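Penicillin-binding protein PbpB (Mycobacterium tuberculosis, PDB 6KGU) cross-links peptidoglycan during cell wall synthesis through a penicillin-sensitive transpeptidase domain, which is the target of beta-lactam antibiotics such as aztreonam. Local coordinates at residues 507-511 against 541-547; 463-467 against 531-535; 337-341 against 377-381. Residues are numbered along the deposited sequence.

Contact 1 of 3, residues 507-511 against 541-547; sequences PRYVI and LMQRENV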
loop_
_atom_site.group_PDB
_atom_site.type_symbol
_atom_site.label_atom_id
_atom_site.label_comp_id
_atom_site.label_asym_id
_atom_site.label_seq_id
_atom_site.Cartn_x
_atom_site.Cartn_y
_atom_site.Cartn_z
ATOM N N PRO A 507 -7.223 4.212 14.921
ATOM C CA PRO A 507 -6.792 4.100 13.519
ATOM C C PRO A 507 -7.493 5.123 12.636
ATOM O O PRO A 507 -8.722 5.152 12.539
ATOM C CB PRO A 507 -7.173 2.660 13.146
ATOM C CG PRO A 507 -7.159 1.928 14.467
ATOM C CD PRO A 507 -7.750 2.934 15.429
ATOM N N ARG A 508 -6.696 5.972 11.997
ATOM C CA ARG A 508 -7.180 6.938 11.020
ATOM C C ARG A 508 -6.571 6.750 9.638
ATOM O O ARG A 508 -7.259 6.946 8.630
ATOM C CB ARG A 508 -6.881 8.373 11.497
ATOM C CG ARG A 508 -7.405 8.721 12.893
ATOM C CD ARG A 508 -6.679 9.978 13.416
ATOM N NE ARG A 508 -7.115 10.392 14.749
ATOM C CZ ARG A 508 -7.819 11.489 15.000
ATOM N NH1 ARG A 508 -8.160 12.304 14.012
ATOM N NH2 ARG A 508 -8.163 11.789 16.243
ATOM N N TYR A 509 -5.289 6.408 9.570
ATOM C CA TYR A 509 -4.549 6.343 8.322
ATOM C C TYR A 509 -3.763 5.047 8.261
ATOM O O TYR A 509 -3.180 4.610 9.260
ATOM C CB TYR A 509 -3.592 7.512 8.174
ATOM C CG TYR A 509 -4.295 8.848 8.174
ATOM C CD1 TYR A 509 -5.055 9.254 7.082
ATOM C CD2 TYR A 509 -4.204 9.692 9.266
ATOM C CE1 TYR A 509 -5.705 10.478 7.089
ATOM C CE2 TYR A 509 -4.850 10.925 9.276
ATOM C CZ TYR A 509 -5.593 11.307 8.187
ATOM O OH TYR A 509 -6.228 12.531 8.200
ATOM N N VAL A 510 -3.750 4.438 7.083
ATOM C CA VAL A 510 -2.951 3.252 6.825
ATOM C C VAL A 510 -1.975 3.616 5.719
ATOM O O VAL A 510 -2.383 4.155 4.683
ATOM C CB VAL A 510 -3.836 2.054 6.439
ATOM C CG1 VAL A 510 -3.024 0.771 6.403
ATOM C CG2 VAL A 510 -5.014 1.938 7.409
ATOM N N ILE A 511 -0.690 3.360 5.948
ATOM C CA ILE A 511 0.364 3.810 5.052
ATOM C C ILE A 511 1.189 2.608 4.619
ATOM O O ILE A 511 1.722 1.892 5.470
ATOM C CB ILE A 511 1.259 4.863 5.723
ATOM C CG1 ILE A 511 0.426 6.091 6.112
ATOM C CG2 ILE A 511 2.418 5.234 4.757
ATOM C CD1 ILE A 511 1.103 7.014 7.093
ATOM N N LEU A 541 0.655 13.728 9.052
ATOM C CA LEU A 541 -0.792 13.549 9.078
ATOM C C LEU A 541 -1.352 13.817 10.469
ATOM O O LEU A 541 -2.469 14.333 10.594
ATOM C CB LEU A 541 -1.168 12.135 8.617
ATOM C CG LEU A 541 -0.964 11.807 7.126
ATOM C CD1 LEU A 541 -1.083 10.308 6.852
ATOM C CD2 LEU A 541 -1.964 12.583 6.271
ATOM N N MET A 542 -0.602 13.473 11.520
ATOM C CA MET A 542 -1.094 13.741 12.866
ATOM C C MET A 542 -1.101 15.236 13.147
ATOM O O MET A 542 -2.090 15.778 13.650
ATOM C CB MET A 542 -0.250 12.998 13.903
ATOM C CG MET A 542 -0.266 11.486 13.748
ATOM S SD MET A 542 -1.863 10.730 14.039
ATOM C CE MET A 542 -2.654 10.729 12.442
ATOM N N GLN A 543 -0.015 15.926 12.794
ATOM C CA GLN A 543 0.088 17.350 13.102
ATOM C C GLN A 543 -0.964 18.148 12.347
ATOM O O GLN A 543 -1.650 19.000 12.924
ATOM C CB GLN A 543 1.497 17.859 12.784
ATOM C CG GLN A 543 2.588 17.123 13.596
ATOM C CD GLN A 543 4.016 17.449 13.141
ATOM O OE1 GLN A 543 4.216 18.210 12.202
ATOM N NE2 GLN A 543 5.003 16.872 13.812
ATOM N N ARG A 544 -1.125 17.866 11.056
ATOM C CA ARG A 544 -1.995 18.703 10.244
ATOM C C ARG A 544 -3.452 18.609 10.678
ATOM O O ARG A 544 -4.219 19.545 10.427
ATOM C CB ARG A 544 -1.854 18.334 8.770
ATOM C CG ARG A 544 -2.681 17.150 8.364
ATOM C CD ARG A 544 -2.449 16.735 6.915
ATOM N NE ARG A 544 -3.150 17.565 5.942
ATOM C CZ ARG A 544 -4.390 17.344 5.513
ATOM N NH1 ARG A 544 -5.103 16.324 5.986
ATOM N NH2 ARG A 544 -4.924 18.154 4.615
ATOM N N GLU A 545 -3.849 17.516 11.328
ATOM C CA GLU A 545 -5.182 17.405 11.901
ATOM C C GLU A 545 -5.200 17.650 13.407
ATOM O O GLU A 545 -6.230 17.421 14.047
ATOM C CB GLU A 545 -5.780 16.036 11.590
ATOM C CG GLU A 545 -6.445 15.977 10.228
ATOM C CD GLU A 545 -7.539 14.941 10.159
ATOM O OE1 GLU A 545 -7.380 13.850 10.761
ATOM O OE2 GLU A 545 -8.568 15.221 9.509
ATOM N N ASN A 546 -4.085 18.094 13.981
ATOM C CA ASN A 546 -3.978 18.349 15.418
ATOM C C ASN A 546 -4.570 17.201 16.232
ATOM O O ASN A 546 -5.449 17.381 17.078
ATOM C CB ASN A 546 -4.633 19.679 15.773
ATOM C CG ASN A 546 -4.252 20.776 14.807
ATOM O OD1 ASN A 546 -3.199 21.396 14.947
ATOM N ND2 ASN A 546 -5.099 21.011 13.808
ATOM N N VAL A 547 -4.103 15.997 15.940
ATOM C CA VAL A 547 -4.472 14.860 16.780
ATOM C C VAL A 547 -3.746 14.988 18.113
ATOM O O VAL A 547 -2.532 15.263 18.127
ATOM C CB VAL A 547 -4.121 13.552 16.080
ATOM C CG1 VAL A 547 -4.391 12.380 16.999
ATOM C CG2 VAL A 547 -4.910 13.426 14.779
HETATM O O HOH W 1 -4.217 14.523 8.274
#

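Contact 2 of 3, residues 463-467 against 531-535; sequences PTAGV and APLFH. With CO (cobalt (II) ion), chain C.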
loop_
_atom_site.group_PDB
_atom_site.type_symbol
_atom_site.label_atom_id
_atom_site.label_comp_id
_atom_site.label_asym_id
_atom_site.label_seq_id
_atom_site.Cartn_x
_atom_site.Cartn_y
_atom_site.Cartn_z
ATOM N N PRO A 463 12.572 1.415 14.759
ATOM C CA PRO A 463 12.349 2.479 15.750
ATOM C C PRO A 463 12.255 3.872 15.147
ATOM O O PRO A 463 11.553 4.721 15.713
ATOM C CB PRO A 463 13.561 2.342 16.691
ATOM C CG PRO A 463 14.626 1.736 15.826
ATOM C CD PRO A 463 13.884 0.766 14.935
ATOM N N THR A 464 12.917 4.139 14.012
ATOM C CA THR A 464 12.739 5.457 13.401
ATOM C C THR A 464 11.318 5.671 12.872
ATOM O O THR A 464 10.945 6.816 12.593
ATOM C CB THR A 464 13.769 5.712 12.276
ATOM O OG1 THR A 464 13.530 4.844 11.160
ATOM C CG2 THR A 464 15.194 5.486 12.771
ATOM N N ALA A 465 10.502 4.622 12.753
ATOM C CA ALA A 465 9.118 4.845 12.335
ATOM C C ALA A 465 8.237 5.398 13.452
ATOM O O ALA A 465 7.178 5.961 13.159
ATOM C CB ALA A 465 8.490 3.552 11.810
ATOM N N GLY A 466 8.631 5.251 14.718
ATOM C CA GLY A 466 7.796 5.746 15.798
ATOM C C GLY A 466 7.741 7.263 15.796
ATOM O O GLY A 466 8.677 7.937 15.367
ATOM N N VAL A 467 6.600 7.802 16.213
ATOM C CA VAL A 467 6.432 9.248 16.384
ATOM C C VAL A 467 6.083 9.481 17.856
ATOM O O VAL A 467 4.994 9.089 18.304
ATOM C CB VAL A 467 5.359 9.818 15.431
ATOM C CG1 VAL A 467 5.244 11.352 15.556
ATOM C CG2 VAL A 467 5.664 9.450 13.958
ATOM N N ALA A 531 11.346 2.887 7.168
ATOM C CA ALA A 531 10.777 3.440 8.393
ATOM C C ALA A 531 10.827 4.970 8.457
ATOM O O ALA A 531 9.812 5.564 8.851
ATOM C CB ALA A 531 11.466 2.791 9.608
ATOM N N PRO A 532 11.897 5.664 8.050
ATOM C CA PRO A 532 11.863 7.140 8.119
ATOM C C PRO A 532 10.807 7.768 7.246
ATOM O O PRO A 532 10.278 8.825 7.612
ATOM C CB PRO A 532 13.274 7.554 7.676
ATOM C CG PRO A 532 14.126 6.353 7.968
ATOM C CD PRO A 532 13.238 5.179 7.670
ATOM N N LEU A 533 10.467 7.158 6.101
ATOM C CA LEU A 533 9.431 7.746 5.261
ATOM C C LEU A 533 8.059 7.600 5.911
ATOM O O LEU A 533 7.217 8.508 5.828
ATOM C CB LEU A 533 9.461 7.113 3.872
ATOM C CG LEU A 533 8.425 7.581 2.858
ATOM C CD1 LEU A 533 8.403 9.109 2.743
ATOM C CD2 LEU A 533 8.745 6.949 1.505
ATOM N N PHE A 534 7.820 6.472 6.574
ATOM C CA PHE A 534 6.583 6.341 7.335
ATOM C C PHE A 534 6.533 7.371 8.458
ATOM O O PHE A 534 5.488 7.979 8.703
ATOM C CB PHE A 534 6.454 4.923 7.899
ATOM C CG PHE A 534 5.279 4.755 8.844
ATOM C CD1 PHE A 534 5.422 5.016 10.208
ATOM C CD2 PHE A 534 4.032 4.333 8.363
ATOM C CE1 PHE A 534 4.335 4.872 11.083
ATOM C CE2 PHE A 534 2.941 4.169 9.227
ATOM C CZ PHE A 534 3.101 4.448 10.594
ATOM N N HIS A 535 7.648 7.540 9.173
ATOM C CA HIS A 535 7.766 8.552 10.224
ATOM C C HIS A 535 7.326 9.927 9.735
ATOM O O HIS A 535 6.478 10.583 10.358
ATOM C CB HIS A 535 9.219 8.611 10.701
ATOM C CG HIS A 535 9.473 9.655 11.738
ATOM N ND1 HIS A 535 9.304 9.416 13.080
ATOM C CD2 HIS A 535 9.893 10.940 11.633
ATOM C CE1 HIS A 535 9.598 10.509 13.763
ATOM N NE2 HIS A 535 9.962 11.444 12.908
HETATM CO CO CO C . 10.358 13.550 13.098
HETATM O O HOH W 2 9.189 14.191 11.444
HETATM O O HOH W 3 8.651 14.031 13.637
HETATM O O HOH W 4 9.371 13.300 14.990
HETATM O O HOH W 5 10.471 13.977 10.958
#

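Contact 3 of 3, residues 337-341 against 377-381; sequences GPERY and FANLP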
loop_
_atom_site.group_PDB
_atom_site.type_symbol
_atom_site.label_atom_id
_atom_site.label_comp_id
_atom_site.label_asym_id
_atom_site.label_seq_id
_atom_site.Cartn_x
_atom_site.Cartn_y
_atom_site.Cartn_z
ATOM N N GLY A 337 -1.383 -24.175 11.221
ATOM C CA GLY A 337 -1.590 -25.197 10.218
ATOM C C GLY A 337 -1.799 -24.603 8.834
ATOM O O GLY A 337 -2.219 -23.449 8.687
ATOM N N PRO A 338 -1.500 -25.391 7.790
ATOM C CA PRO A 338 -1.623 -24.885 6.406
ATOM C C PRO A 338 -3.022 -24.428 6.021
ATOM O O PRO A 338 -3.173 -23.373 5.386
ATOM C CB PRO A 338 -1.181 -26.091 5.558
ATOM C CG PRO A 338 -0.315 -26.891 6.451
ATOM C CD PRO A 338 -0.871 -26.726 7.839
ATOM N N GLU A 339 -4.053 -25.193 6.394
ATOM C CA GLU A 339 -5.416 -24.881 5.967
ATOM C C GLU A 339 -5.900 -23.559 6.544
ATOM O O GLU A 339 -6.419 -22.704 5.818
ATOM C CB GLU A 339 -6.363 -26.004 6.376
ATOM C CG GLU A 339 -6.301 -27.214 5.460
ATOM C CD GLU A 339 -7.568 -28.047 5.523
ATOM O OE1 GLU A 339 -8.050 -28.318 6.644
ATOM O OE2 GLU A 339 -8.096 -28.413 4.449
ATOM N N ARG A 340 -5.791 -23.389 7.861
ATOM C CA ARG A 340 -6.238 -22.134 8.444
ATOM C C ARG A 340 -5.356 -20.983 7.972
ATOM O O ARG A 340 -5.846 -19.874 7.751
ATOM C CB ARG A 340 -6.266 -22.231 9.970
ATOM C CG ARG A 340 -7.439 -23.061 10.509
ATOM C CD ARG A 340 -7.525 -23.111 12.044
ATOM N NE ARG A 340 -6.320 -23.673 12.664
ATOM C CZ ARG A 340 -6.245 -24.050 13.943
ATOM N NH1 ARG A 340 -7.311 -23.935 14.732
ATOM N NH2 ARG A 340 -5.109 -24.538 14.436
ATOM N N TYR A 341 -4.060 -21.231 7.778
ATOM C CA TYR A 341 -3.200 -20.169 7.277
ATOM C C TYR A 341 -3.632 -19.732 5.880
ATOM O O TYR A 341 -3.818 -18.539 5.620
ATOM C CB TYR A 341 -1.740 -20.600 7.263
ATOM C CG TYR A 341 -0.887 -19.444 6.826
ATOM C CD1 TYR A 341 -0.552 -18.429 7.721
ATOM C CD2 TYR A 341 -0.477 -19.321 5.500
ATOM C CE1 TYR A 341 0.199 -17.330 7.306
ATOM C CE2 TYR A 341 0.268 -18.249 5.079
ATOM C CZ TYR A 341 0.601 -17.245 5.978
ATOM O OH TYR A 341 1.342 -16.167 5.537
ATOM N N PHE A 377 4.685 -24.080 2.786
ATOM C CA PHE A 377 4.286 -23.611 4.105
ATOM C C PHE A 377 5.467 -23.091 4.919
ATOM O O PHE A 377 5.265 -22.309 5.853
ATOM C CB PHE A 377 3.564 -24.726 4.867
ATOM C CG PHE A 377 2.813 -24.241 6.089
ATOM C CD1 PHE A 377 2.007 -23.113 6.021
ATOM C CD2 PHE A 377 2.905 -24.918 7.297
ATOM C CE1 PHE A 377 1.303 -22.676 7.133
ATOM C CE2 PHE A 377 2.204 -24.484 8.417
ATOM C CZ PHE A 377 1.401 -23.366 8.337
ATOM N N ALA A 378 6.687 -23.502 4.596
ATOM C CA ALA A 378 7.857 -22.917 5.231
ATOM C C ALA A 378 8.230 -21.557 4.653
ATOM O O ALA A 378 9.127 -20.901 5.190
ATOM C CB ALA A 378 9.059 -23.859 5.100
ATOM N N ASN A 379 7.586 -21.126 3.567
ATOM C CA ASN A 379 7.949 -19.893 2.881
ATOM C C ASN A 379 6.884 -18.812 2.980
ATOM O O ASN A 379 7.204 -17.662 3.308
ATOM C CB ASN A 379 8.253 -20.188 1.403
ATOM C CG ASN A 379 9.558 -20.954 1.221
ATOM O OD1 ASN A 379 9.581 -22.019 0.618
ATOM N ND2 ASN A 379 10.640 -20.422 1.763
ATOM N N LEU A 380 5.626 -19.144 2.674
ATOM C CA LEU A 380 4.551 -18.150 2.675
ATOM C C LEU A 380 4.449 -17.349 3.971
ATOM O O LEU A 380 4.321 -16.115 3.892
ATOM C CB LEU A 380 3.203 -18.826 2.375
ATOM C CG LEU A 380 2.976 -19.396 0.980
ATOM C CD1 LEU A 380 1.503 -19.779 0.798
ATOM C CD2 LEU A 380 3.448 -18.412 -0.098
ATOM N N PRO A 381 4.480 -17.957 5.166
ATOM C CA PRO A 381 4.309 -17.155 6.392
ATOM C C PRO A 381 5.360 -16.083 6.583
ATOM O O PRO A 381 5.070 -15.084 7.241
ATOM C CB PRO A 381 4.359 -18.197 7.517
ATOM C CG PRO A 381 3.856 -19.475 6.860
ATOM C CD PRO A 381 4.479 -19.408 5.469
HETATM O O HOH W 6 2.347 -14.500 7.419
#

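Contact 1 of 3, residues 507-511 against 541-547
A helix that packs on a beta-sheet can keep its grip past its last turn, and the end of the C-terminal helix of this transpeptidase domain illustrates how. Leu541 is buried: its CD1 sits over the face of the Tyr509 ring in a CH-pi contact, 4.1 Å from the ring centroid, and also 4.0 Å from Ile511 CD1. Its carbonyl O accepts from water 1, which lies 2.8 Å from Tyr509 OH and accepts from Arg544 NH1. Met542 starts sideways, but its thioether curls back until CE lies 3.7 Å from Tyr509 CD2, at the ring edge. Beyond the helical turns, Glu545 OE1 lies 3.1 Å from Tyr509 OH, at best a weak hydrogen bond since that hydroxyl also meets water 1, and forms a long salt bridge with Arg508 NH1 (3.7 Å). Asn546, with positive phi, is C-prime of a Schellman motif, closed by Val547 N to Met542 O at 3.1 Å. That turn brings Val547 back, CG2 lying over the Arg508 guanidinium, 3.5 Å from CZ. Arg508 and Tyr509 both face Ala502 in a classic beta bulge, so successive side chains can both reach the helix end. Strand 509-516 thus lies between helix 531-544 and helix 390-401, which covers Val510.

Contact 2 of 3, residues 463-467 against 531-535
This is a loop-to-helix contact in the transpeptidase domain: a short 3-10 turn, part of the connection between helix 436-445 and strand 473-483, rests against the first turn of the C-terminal helix 531-544. It exemplifies a common principle, that small residues let two backbones come close, and one longer polar side chain links them by a hydrogen bond. Ala465 and His535 have CA atoms just 4.5 Å apart. The methyl groups of Ala465 and Ala531 meet CB to CB at 3.8 Å, and Ala465 CB lies equally far from Phe534 CD1, while Ala465 O approaches the edge of the phenylalanine ring. Thr464 OG1 packs against carbon atoms, 3.3 Å from Ala531 CB and 3.5 Å from Pro532 CD.

The polar clasp is His535. Its ND1 donates a hydrogen bond to Gly466 O (2.8 Å), just after the 3-10 turn, whose own backbone bond runs from Gly466 N to Pro463 O at 3.1 Å. Val467 CG2 flanks the imidazole, 3.7 Å from His535 ND1. With ND1 acting as donor, His535 NE2 is left to coordinate the cobalt ion at 2.1 Å; the remaining ligands are water positions, some too close together to be filled simultaneously. The ion lies away from the active site.

Around the helix start, Phe534 reaches Ile511 and Ile513 of strand 509-516 and meets the ring of Phe498 on strand 493-502, whereas Leu533 packs on helix 199-216. The turn is therefore pressed against a helix that itself lies on the central sheet.

Contact 3 of 3, residues 337-341 against 377-381
Interlocking rings and prolines join a helix start to a loop here, in the mainly helical part of the penicillin-binding transpeptidase fold. Gly337 is the N-cap of helix 338-347, and its O accepts from Tyr341 N, completing the first turn. Phe377 is the main bump. It fits the hollow between Pro338 and Tyr341, with Pro338 CG over its face, 4.0 Å from the ring centroid in a CH-pi contact, and Tyr341 CB at its edge, 3.7 Å from Phe377 CE1. The edge of Phe377 points toward the face of Tyr341 in an offset edge-to-face pair, planes at 64° and centroids 6.0 Å apart. Tyr341 in turn reaches into the bend of 377-381: Leu380 CB comes within 4.0 Å of Tyr341 CE2, and Pro381 CG lies over one face of the ring in a second CH-pi contact, 4.2 Å from the centroid. The loop leads toward the active site, with the side chain of Pro381 about 10 Å from that of Ser269, the probable acyl-ester nucleophile. At the far end, water 6 accepts from Tyr341 OH (2.7 Å) and donates to Pro381 O (2.8 Å).

In the fold
Read from the N terminus, the chain first closes contact 3, where residues 377-381 return to the start of helix 338-347 after 35 intervening residues. This local closure in the helical part of the domain is complete before the other two contacts open. Contacts 1 and 2 then cross: 463-467 comes first, 507-511 follows on the sheet, and helix 531-544 answers both, meeting the earlier segment with its first turn and the later one with its last. The two touch, Ile511 CB lying 3.9 Å from Phe534 CD2. One C-terminal helix thereby ties a loop and a strand together, whereas contact 3 stands apart, its nearest atoms about 17 Å from contact 1 and 19 Å from contact 2.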